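Local coordinates for bartonella effector protein (Bep) substrate of VirB T4SS (Bartonella clarridgeiae, PDB 4YK2) that is a VirB type IV secretion substrate, seen here as its BID domain, which probably carries the signal for transfer through that secretion system, at residues S30-I34 and A119-S123; Q37-I41 and A112-Y116; V48-Q54 and F83-A87. Residue numbers count along the deposited sequence, not the author numbering.

Interaction 1: residues S30-I34 and A119-S123; sequences SDHSI and AVENS
Residues 30-34 and 119-123 are both helical, one within helix 21-49 and the other at the end of helix 106-123. The two short segments run antiparallel. Their axes come within 9.4 Å, with a signed crossing angle of -159°. Ser30 lies opposite Ser123, with CA atoms 6.2 Å apart, and Ile34 lies opposite Ala119 at 5.7 Å between CA atoms.

Ser30 points its CA-CB bond toward the partner helix and has a t rotamer. Its OG sits 3.2 Å from Ser123 CB. A water joins the helices here. It lies 2.9 Å from Ser30 OG, donates to Ala119 O at 2.6 Å and accepts from Asn122 ND2 at 2.7 Å. No direct hydrogen bond crosses the interface. The CA-CB bond of Asp31 points away; its carboxylate forms a salt bridge with Lys27 on the same helix.

This pairing belongs to the four-helix bundle of the BID domain. It joins the first and last bundle helices, toward one end of the bundle. Ser30, Ser33, Ala119 and Ser123 put small side chains in the interface.

Ser33 takes the p rotamer, which turns OG back to donate to Ser30 O at 2.9 Å. The same OG lies 3.6 Å from Ala119 CB. Ser123, also p, likewise donates from OG to Val120 O at 2.7 Å.

Ile34, with chi1 m and chi2 t, supplies the apolar part. Its CG1 packs on Ala119 CB at 3.7 Å. Its CD1 reaches Val120 CG2 at 4.3 Å and Ser123 OG at 4.2 Å.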
loop_
_atom_site.group_PDB
_atom_site.type_symbol
_atom_site.label_atom_id
_atom_site.label_comp_id
_atom_site.label_asym_id
_atom_site.label_seq_id
_atom_site.Cartn_x
_atom_site.Cartn_y
_atom_site.Cartn_z
ATOM N N SER A 30 14.811 -9.162 -5.456
ATOM C CA SER A 30 14.152 -7.893 -5.705
ATOM C C SER A 30 12.703 -8.123 -6.110
ATOM O O SER A 30 11.795 -7.524 -5.548
ATOM C CB SER A 30 14.891 -7.115 -6.793
ATOM O OG SER A 30 14.151 -5.978 -7.172
ATOM N N ASP A 31 12.508 -8.995 -7.096
ATOM C CA ASP A 31 11.186 -9.423 -7.524
ATOM C C ASP A 31 10.368 -9.927 -6.349
ATOM O O ASP A 31 9.187 -9.597 -6.213
ATOM C CB ASP A 31 11.295 -10.524 -8.569
ATOM C CG ASP A 31 11.689 -10.000 -9.938
ATOM O OD1 ASP A 31 11.943 -8.785 -10.077
ATOM O OD2 ASP A 31 11.754 -10.821 -10.877
ATOM N N HIS A 32 11.009 -10.724 -5.499
ATOM C CA HIS A 32 10.336 -11.316 -4.350
ATOM C C HIS A 32 9.827 -10.269 -3.355
ATOM O O HIS A 32 8.699 -10.364 -2.877
ATOM C CB HIS A 32 11.264 -12.293 -3.628
ATOM C CG HIS A 32 10.707 -12.798 -2.338
ATOM N ND1 HIS A 32 9.756 -13.794 -2.277
ATOM C CD2 HIS A 32 10.960 -12.438 -1.055
ATOM C CE1 HIS A 32 9.446 -14.026 -1.013
ATOM N NE2 HIS A 32 10.161 -13.216 -0.251
ATOM N N SER A 33 10.649 -9.277 -3.031
ATOM C CA SER A 33 10.234 -8.288 -2.045
ATOM C C SER A 33 9.114 -7.393 -2.601
ATOM O O SER A 33 8.259 -6.911 -1.847
ATOM C CB SER A 33 11.411 -7.431 -1.608
ATOM O OG SER A 33 11.966 -6.756 -2.723
ATOM N N ILE A 34 9.135 -7.160 -3.911
ATOM C CA ILE A 34 8.050 -6.429 -4.568
ATOM C C ILE A 34 6.756 -7.215 -4.435
ATOM O O ILE A 34 5.719 -6.679 -4.029
ATOM C CB ILE A 34 8.360 -6.152 -6.044
ATOM C CG1 ILE A 34 9.506 -5.150 -6.157
ATOM C CG2 ILE A 34 7.098 -5.641 -6.775
ATOM C CD1 ILE A 34 9.953 -4.894 -7.586
ATOM N N ALA A 119 11.383 -0.981 -2.854
ATOM C CA ALA A 119 11.786 -2.170 -3.596
ATOM C C ALA A 119 11.773 -1.878 -5.090
ATOM O O ALA A 119 12.670 -2.299 -5.817
ATOM C CB ALA A 119 10.881 -3.343 -3.269
ATOM N N VAL A 120 10.762 -1.147 -5.544
ATOM C CA VAL A 120 10.689 -0.739 -6.941
ATOM C C VAL A 120 11.860 0.185 -7.276
ATOM O O VAL A 120 12.540 0.009 -8.289
ATOM C CB VAL A 120 9.347 -0.050 -7.258
ATOM C CG1 VAL A 120 9.367 0.517 -8.673
ATOM C CG2 VAL A 120 8.182 -1.025 -7.083
ATOM N N GLU A 121 12.084 1.174 -6.419
ATOM C CA GLU A 121 13.164 2.137 -6.602
ATOM C C GLU A 121 14.523 1.442 -6.654
ATOM O O GLU A 121 15.413 1.852 -7.398
ATOM C CB GLU A 121 13.150 3.170 -5.471
ATOM C CG GLU A 121 14.195 4.257 -5.591
ATOM C CD GLU A 121 13.669 5.492 -6.286
ATOM O OE1 GLU A 121 14.149 5.806 -7.396
ATOM O OE2 GLU A 121 12.781 6.156 -5.715
ATOM N N ASN A 122 14.678 0.385 -5.869
ATOM C CA ASN A 122 15.945 -0.332 -5.828
ATOM C C ASN A 122 16.134 -1.189 -7.075
ATOM O O ASN A 122 17.254 -1.344 -7.560
ATOM C CB ASN A 122 16.042 -1.207 -4.575
ATOM C CG ASN A 122 17.237 -2.152 -4.619
ATOM O OD1 ASN A 122 18.368 -1.759 -4.316
ATOM N ND2 ASN A 122 16.994 -3.400 -5.011
ATOM N N SER A 123 15.045 -1.745 -7.590
ATOM C CA SER A 123 15.122 -2.620 -8.752
ATOM C C SER A 123 15.519 -1.843 -10.001
ATOM O O SER A 123 16.067 -2.414 -10.941
ATOM C CB SER A 123 13.792 -3.327 -8.987
ATOM O OG SER A 123 12.801 -2.402 -9.405
HETATM O O HOH W 1 14.413 -4.035 -5.084
#

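Interaction 2: residues Q37-I41 and A112-Y116; sequences QEKEI and AIHKY
Two antiparallel helices of the BID four-helix bundle meet here: 37-41 lies on helix 21-49 and 112-116 on helix 106-123. The segment axes approach to 9.1 Å with a signed crossing angle of -158°. Gln37 and Tyr116 set the register, their CA atoms 5.4 Å apart.

Ile41, chi1 m and chi2 t, fills the buried side. Its CD1 lies 3.9 Å from Ile113 CG1 and 3.8 Å from Tyr116 CB, and its CG1 lies 3.7 Å from Ala112 CB. Leu59 and Ile62 of helix 56-64 extend this apolar layer. The t rotamer of Tyr116 brings its ring alongside Glu38, whose CG is 3.6 Å from Tyr116 CE1. Gln37 CB packs at the ring edge.

Gln37 folds with chi1 and chi2 both m, so its CD rests 3.6 Å from Lys115 CB. Lys115 is m at chi1 and then extended. One water accepts from both Gln37 NE2 at 2.9 Å and Lys115 NZ at 3.2 Å.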
loop_
_atom_site.group_PDB
_atom_site.type_symbol
_atom_site.label_atom_id
_atom_site.label_comp_id
_atom_site.label_asym_id
_atom_site.label_seq_id
_atom_site.Cartn_x
_atom_site.Cartn_y
_atom_site.Cartn_z
ATOM N N GLN A 37 5.220 -7.309 -0.891
ATOM C CA GLN A 37 4.558 -6.061 -0.501
ATOM C C GLN A 37 3.217 -5.914 -1.202
ATOM O O GLN A 37 2.247 -5.461 -0.592
ATOM C CB GLN A 37 5.443 -4.851 -0.793
ATOM C CG GLN A 37 6.694 -4.813 0.102
ATOM C CD GLN A 37 6.358 -5.012 1.565
ATOM O OE1 GLN A 37 5.410 -4.412 2.083
ATOM N NE2 GLN A 37 7.131 -5.853 2.246
ATOM N N GLU A 38 3.161 -6.295 -2.478
ATOM C CA GLU A 38 1.905 -6.228 -3.214
ATOM C C GLU A 38 0.849 -7.070 -2.517
ATOM O O GLU A 38 -0.297 -6.667 -2.405
ATOM C CB GLU A 38 2.071 -6.700 -4.660
ATOM C CG GLU A 38 2.900 -5.787 -5.533
ATOM C CD GLU A 38 3.029 -6.323 -6.951
ATOM O OE1 GLU A 38 2.973 -7.556 -7.123
ATOM O OE2 GLU A 38 3.184 -5.522 -7.890
ATOM N N LYS A 39 1.244 -8.244 -2.049
ATOM C CA LYS A 39 0.327 -9.125 -1.340
ATOM C C LYS A 39 -0.159 -8.491 -0.030
ATOM O O LYS A 39 -1.349 -8.515 0.278
ATOM C CB LYS A 39 1.012 -10.470 -1.066
ATOM C CG LYS A 39 0.151 -11.517 -0.367
ATOM C CD LYS A 39 0.979 -12.802 -0.145
ATOM C CE LYS A 39 0.135 -13.965 0.367
ATOM N NZ LYS A 39 0.878 -15.262 0.319
ATOM N N GLU A 40 0.763 -7.945 0.751
ATOM C CA GLU A 40 0.386 -7.324 2.014
ATOM C C GLU A 40 -0.464 -6.064 1.783
ATOM O O GLU A 40 -1.385 -5.787 2.556
ATOM C CB GLU A 40 1.631 -6.993 2.844
ATOM C CG GLU A 40 1.361 -6.339 4.202
ATOM C CD GLU A 40 0.713 -7.275 5.223
ATOM O OE1 GLU A 40 0.288 -8.391 4.862
ATOM O OE2 GLU A 40 0.624 -6.891 6.407
ATOM N N ILE A 41 -0.167 -5.312 0.723
ATOM C CA ILE A 41 -0.996 -4.147 0.379
ATOM C C ILE A 41 -2.436 -4.573 0.046
ATOM O O ILE A 41 -3.401 -3.907 0.446
ATOM C CB ILE A 41 -0.361 -3.339 -0.768
ATOM C CG1 ILE A 41 0.921 -2.651 -0.259
ATOM C CG2 ILE A 41 -1.350 -2.282 -1.299
ATOM C CD1 ILE A 41 1.761 -2.001 -1.357
ATOM N N ALA A 112 3.608 -0.488 4.139
ATOM C CA ALA A 112 3.762 -1.475 3.080
ATOM C C ALA A 112 3.942 -0.786 1.730
ATOM O O ALA A 112 4.693 -1.258 0.880
ATOM C CB ALA A 112 2.577 -2.412 3.050
ATOM N N ILE A 113 3.275 0.348 1.549
ATOM C CA ILE A 113 3.426 1.123 0.323
ATOM C C ILE A 113 4.831 1.724 0.241
ATOM O O ILE A 113 5.437 1.741 -0.832
ATOM C CB ILE A 113 2.327 2.206 0.222
ATOM C CG1 ILE A 113 0.975 1.547 -0.055
ATOM C CG2 ILE A 113 2.655 3.225 -0.874
ATOM C CD1 ILE A 113 -0.217 2.507 0.102
ATOM N N HIS A 114 5.367 2.191 1.366
ATOM C CA HIS A 114 6.742 2.702 1.387
ATOM C C HIS A 114 7.743 1.584 1.059
ATOM O O HIS A 114 8.697 1.802 0.307
ATOM C CB HIS A 114 7.090 3.325 2.743
ATOM C CG HIS A 114 6.675 4.759 2.881
ATOM N ND1 HIS A 114 7.331 5.792 2.244
ATOM C CD2 HIS A 114 5.679 5.335 3.601
ATOM C CE1 HIS A 114 6.746 6.939 2.551
ATOM N NE2 HIS A 114 5.745 6.690 3.378
ATOM N N LYS A 115 7.525 0.393 1.612
ATOM C CA LYS A 115 8.394 -0.756 1.308
ATOM C C LYS A 115 8.312 -1.160 -0.162
ATOM O O LYS A 115 9.330 -1.448 -0.787
ATOM C CB LYS A 115 8.043 -1.947 2.192
ATOM C CG LYS A 115 8.469 -1.775 3.639
ATOM C CD LYS A 115 8.191 -3.024 4.449
ATOM C CE LYS A 115 8.503 -2.778 5.925
ATOM N NZ LYS A 115 7.865 -3.791 6.808
ATOM N N TYR A 116 7.097 -1.180 -0.706
ATOM C CA TYR A 116 6.879 -1.441 -2.123
ATOM C C TYR A 116 7.650 -0.437 -2.982
ATOM O O TYR A 116 8.401 -0.817 -3.888
ATOM C CB TYR A 116 5.373 -1.393 -2.433
ATOM C CG TYR A 116 5.030 -1.447 -3.901
ATOM C CD1 TYR A 116 4.966 -2.661 -4.578
ATOM C CD2 TYR A 116 4.743 -0.285 -4.608
ATOM C CE1 TYR A 116 4.650 -2.708 -5.912
ATOM C CE2 TYR A 116 4.425 -0.323 -5.943
ATOM C CZ TYR A 116 4.374 -1.540 -6.589
ATOM O OH TYR A 116 4.050 -1.574 -7.921
HETATM O O HOH W 2 7.617 -6.473 5.054
#

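Interaction 3: residues V48-Q54 and F83-A87; sequences VFGNQNQ and FAKLA. With SO4 (sulfate ion), chain E.
The Phe49 ring forms the apolar centre. Phe49 is m at chi1; its CA-CB bond points away, but the ring returns to residues 83-87. Its CD1 is 3.9 Å from Ala84 CB, its CE1 3.9 Å from Leu86 CD2 and its CZ 4.1 Å from Phe83 CB. Val48 CG1 lies 3.8 Å from Leu86 CD2.

Ala87 N donates to Val48 O at 2.8 Å, almost linearly. Residues 84-87 are extended; the helix stops at Phe49. Gly50 follows with phi 79°. A positive-phi glycine commonly ends a helix, and a CB here would jam against Phe49 O.

At the polar edge, Gln54 CD packs 3.5 Å from Ala84 CB. A water accepts from Gln54 NE2 at 2.9 Å and donates to Phe83 O at 2.7 Å. Asn51 to Gln54 form a type I turn; Asn53 N donates to Asn51 OD1 at 2.9 Å, an Asx turn. Asn51 ND2 donates to O2 of a sulfate ion, probably from the crystallisation liquor, at 3.0 Å.

The contact ties the end of helix 21-49 to the loop between helix 69-78 and strand 90-91. Leu76 of helix 69-78 touches Phe49, and Arg99 of helix 97-103 binds Ala87 O.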
loop_
_atom_site.group_PDB
_atom_site.type_symbol
_atom_site.label_atom_id
_atom_site.label_comp_id
_atom_site.label_asym_id
_atom_site.label_seq_id
_atom_site.Cartn_x
_atom_site.Cartn_y
_atom_site.Cartn_z
ATOM N N VAL A 48 -8.811 -1.925 5.220
ATOM C CA VAL A 48 -9.017 -0.482 5.295
ATOM C C VAL A 48 -10.229 -0.037 4.455
ATOM O O VAL A 48 -11.044 0.760 4.913
ATOM C CB VAL A 48 -7.738 0.275 4.858
ATOM C CG1 VAL A 48 -8.010 1.770 4.744
ATOM C CG2 VAL A 48 -6.598 0.005 5.830
ATOM N N PHE A 49 -10.346 -0.561 3.235
ATOM C CA PHE A 49 -11.332 -0.063 2.274
ATOM C C PHE A 49 -12.387 -1.084 1.874
ATOM O O PHE A 49 -13.381 -0.728 1.245
ATOM C CB PHE A 49 -10.637 0.430 0.995
ATOM C CG PHE A 49 -9.758 1.633 1.201
ATOM C CD1 PHE A 49 -10.307 2.857 1.563
ATOM C CD2 PHE A 49 -8.385 1.547 1.002
ATOM C CE1 PHE A 49 -9.510 3.979 1.738
ATOM C CE2 PHE A 49 -7.567 2.666 1.179
ATOM C CZ PHE A 49 -8.130 3.887 1.549
ATOM N N GLY A 50 -12.181 -2.354 2.208
ATOM C CA GLY A 50 -13.122 -3.373 1.770
ATOM C C GLY A 50 -12.902 -3.759 0.318
ATOM O O GLY A 50 -13.736 -4.427 -0.274
ATOM N N ASN A 51 -11.775 -3.342 -0.256
ATOM C CA ASN A 51 -11.436 -3.675 -1.650
ATOM C C ASN A 51 -9.926 -3.833 -1.740
ATOM O O ASN A 51 -9.182 -2.867 -1.596
ATOM C CB ASN A 51 -11.936 -2.595 -2.626
ATOM C CG ASN A 51 -11.674 -2.944 -4.097
ATOM O OD1 ASN A 51 -10.908 -3.856 -4.423
ATOM N ND2 ASN A 51 -12.328 -2.220 -4.989
ATOM N N GLN A 52 -9.467 -5.058 -1.958
ATOM C CA GLN A 52 -8.032 -5.315 -1.898
ATOM C C GLN A 52 -7.279 -4.603 -3.029
ATOM O O GLN A 52 -6.061 -4.440 -2.958
ATOM C CB GLN A 52 -7.759 -6.822 -1.938
ATOM C CG GLN A 52 -8.183 -7.528 -3.185
ATOM C CD GLN A 52 -8.075 -9.039 -3.029
ATOM O OE1 GLN A 52 -7.135 -9.549 -2.407
ATOM N NE2 GLN A 52 -9.053 -9.755 -3.554
ATOM N N ASN A 53 -8.006 -4.167 -4.058
ATOM C CA ASN A 53 -7.385 -3.422 -5.153
ATOM C C ASN A 53 -7.790 -1.948 -5.187
ATOM O O ASN A 53 -7.712 -1.310 -6.234
ATOM C CB ASN A 53 -7.724 -4.085 -6.491
ATOM C CG ASN A 53 -7.193 -5.503 -6.573
ATOM O OD1 ASN A 53 -6.024 -5.758 -6.267
ATOM N ND2 ASN A 53 -8.058 -6.435 -6.937
ATOM N N GLN A 54 -8.211 -1.404 -4.046
ATOM C CA GLN A 54 -8.695 -0.017 -3.988
ATOM C C GLN A 54 -7.688 0.988 -4.575
ATOM O O GLN A 54 -8.054 1.913 -5.316
ATOM C CB GLN A 54 -9.020 0.378 -2.534
ATOM C CG GLN A 54 -9.760 1.715 -2.429
ATOM C CD GLN A 54 -11.145 1.617 -3.028
ATOM O OE1 GLN A 54 -11.957 0.816 -2.587
ATOM N NE2 GLN A 54 -11.400 2.388 -4.069
ATOM N N PHE A 83 -9.568 8.637 -0.948
ATOM C CA PHE A 83 -9.467 7.556 -1.922
ATOM C C PHE A 83 -10.781 6.777 -2.046
ATOM O O PHE A 83 -11.221 6.444 -3.149
ATOM C CB PHE A 83 -8.302 6.606 -1.554
ATOM C CG PHE A 83 -6.949 7.267 -1.605
ATOM C CD1 PHE A 83 -6.419 7.700 -2.814
ATOM C CD2 PHE A 83 -6.204 7.451 -0.452
ATOM C CE1 PHE A 83 -5.185 8.322 -2.870
ATOM C CE2 PHE A 83 -4.952 8.053 -0.501
ATOM C CZ PHE A 83 -4.438 8.482 -1.709
ATOM N N ALA A 84 -11.393 6.474 -0.907
ATOM C CA ALA A 84 -12.660 5.753 -0.861
ATOM C C ALA A 84 -13.161 5.797 0.566
ATOM O O ALA A 84 -12.393 6.071 1.482
ATOM C CB ALA A 84 -12.495 4.304 -1.323
ATOM N N LYS A 85 -14.444 5.513 0.759
ATOM C CA LYS A 85 -14.991 5.377 2.106
ATOM C C LYS A 85 -14.278 4.243 2.847
ATOM O O LYS A 85 -13.984 3.207 2.256
ATOM C CB LYS A 85 -16.500 5.106 2.044
ATOM C CG LYS A 85 -17.159 5.004 3.404
ATOM C CD LYS A 85 -18.666 5.125 3.294
ATOM C CE LYS A 85 -19.299 3.774 3.093
ATOM N NZ LYS A 85 -19.104 2.925 4.298
ATOM N N LEU A 86 -13.984 4.437 4.128
ATOM C CA LEU A 86 -13.366 3.370 4.914
ATOM C C LEU A 86 -14.357 2.234 5.138
ATOM O O LEU A 86 -15.576 2.459 5.160
ATOM C CB LEU A 86 -12.877 3.899 6.259
ATOM C CG LEU A 86 -11.799 4.979 6.249
ATOM C CD1 LEU A 86 -11.428 5.344 7.675
ATOM C CD2 LEU A 86 -10.585 4.518 5.477
ATOM N N ALA A 87 -13.842 1.021 5.300
ATOM C CA ALA A 87 -14.687 -0.127 5.616
ATOM C C ALA A 87 -15.389 0.103 6.945
ATOM O O ALA A 87 -14.923 0.887 7.767
ATOM C CB ALA A 87 -13.868 -1.407 5.663
HETATM S S SO4 E . -16.030 -1.251 -4.778
HETATM O O1 SO4 E . -16.065 -2.041 -3.549
HETATM O O2 SO4 E . -14.761 -0.531 -4.858
HETATM O O3 SO4 E . -17.117 -0.281 -4.757
HETATM O O4 SO4 E . -16.190 -2.128 -5.937
HETATM O O HOH W 3 -14.718 1.800 0.284
HETATM O O HOH W 4 -10.033 4.833 -4.955
#

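Overall arrangement
Interactions 1 and 2 hold the same pair, helices 21-49 and 106-123, with centres about 10 Å apart. They touch where Ile34 CG2 meets Tyr116 CE1 at 3.9 Å. Interaction 2 lies near the chain centre and buries more surface, with larger side chains. Interaction 1 is farther out and combines one isoleucine with alanine and serines, and a bridging water. Neither has a direct hydrogen bond between its segments. Interaction 3 differs: helix 21-49 ends and meets a loop, and a backbone hydrogen bond joins them beside a buried aromatic ring. It lies on the opposite side of the chain centre from interaction 1, about 25 Å away between centres. All three are partly buried, and in each a water bridges the two segments.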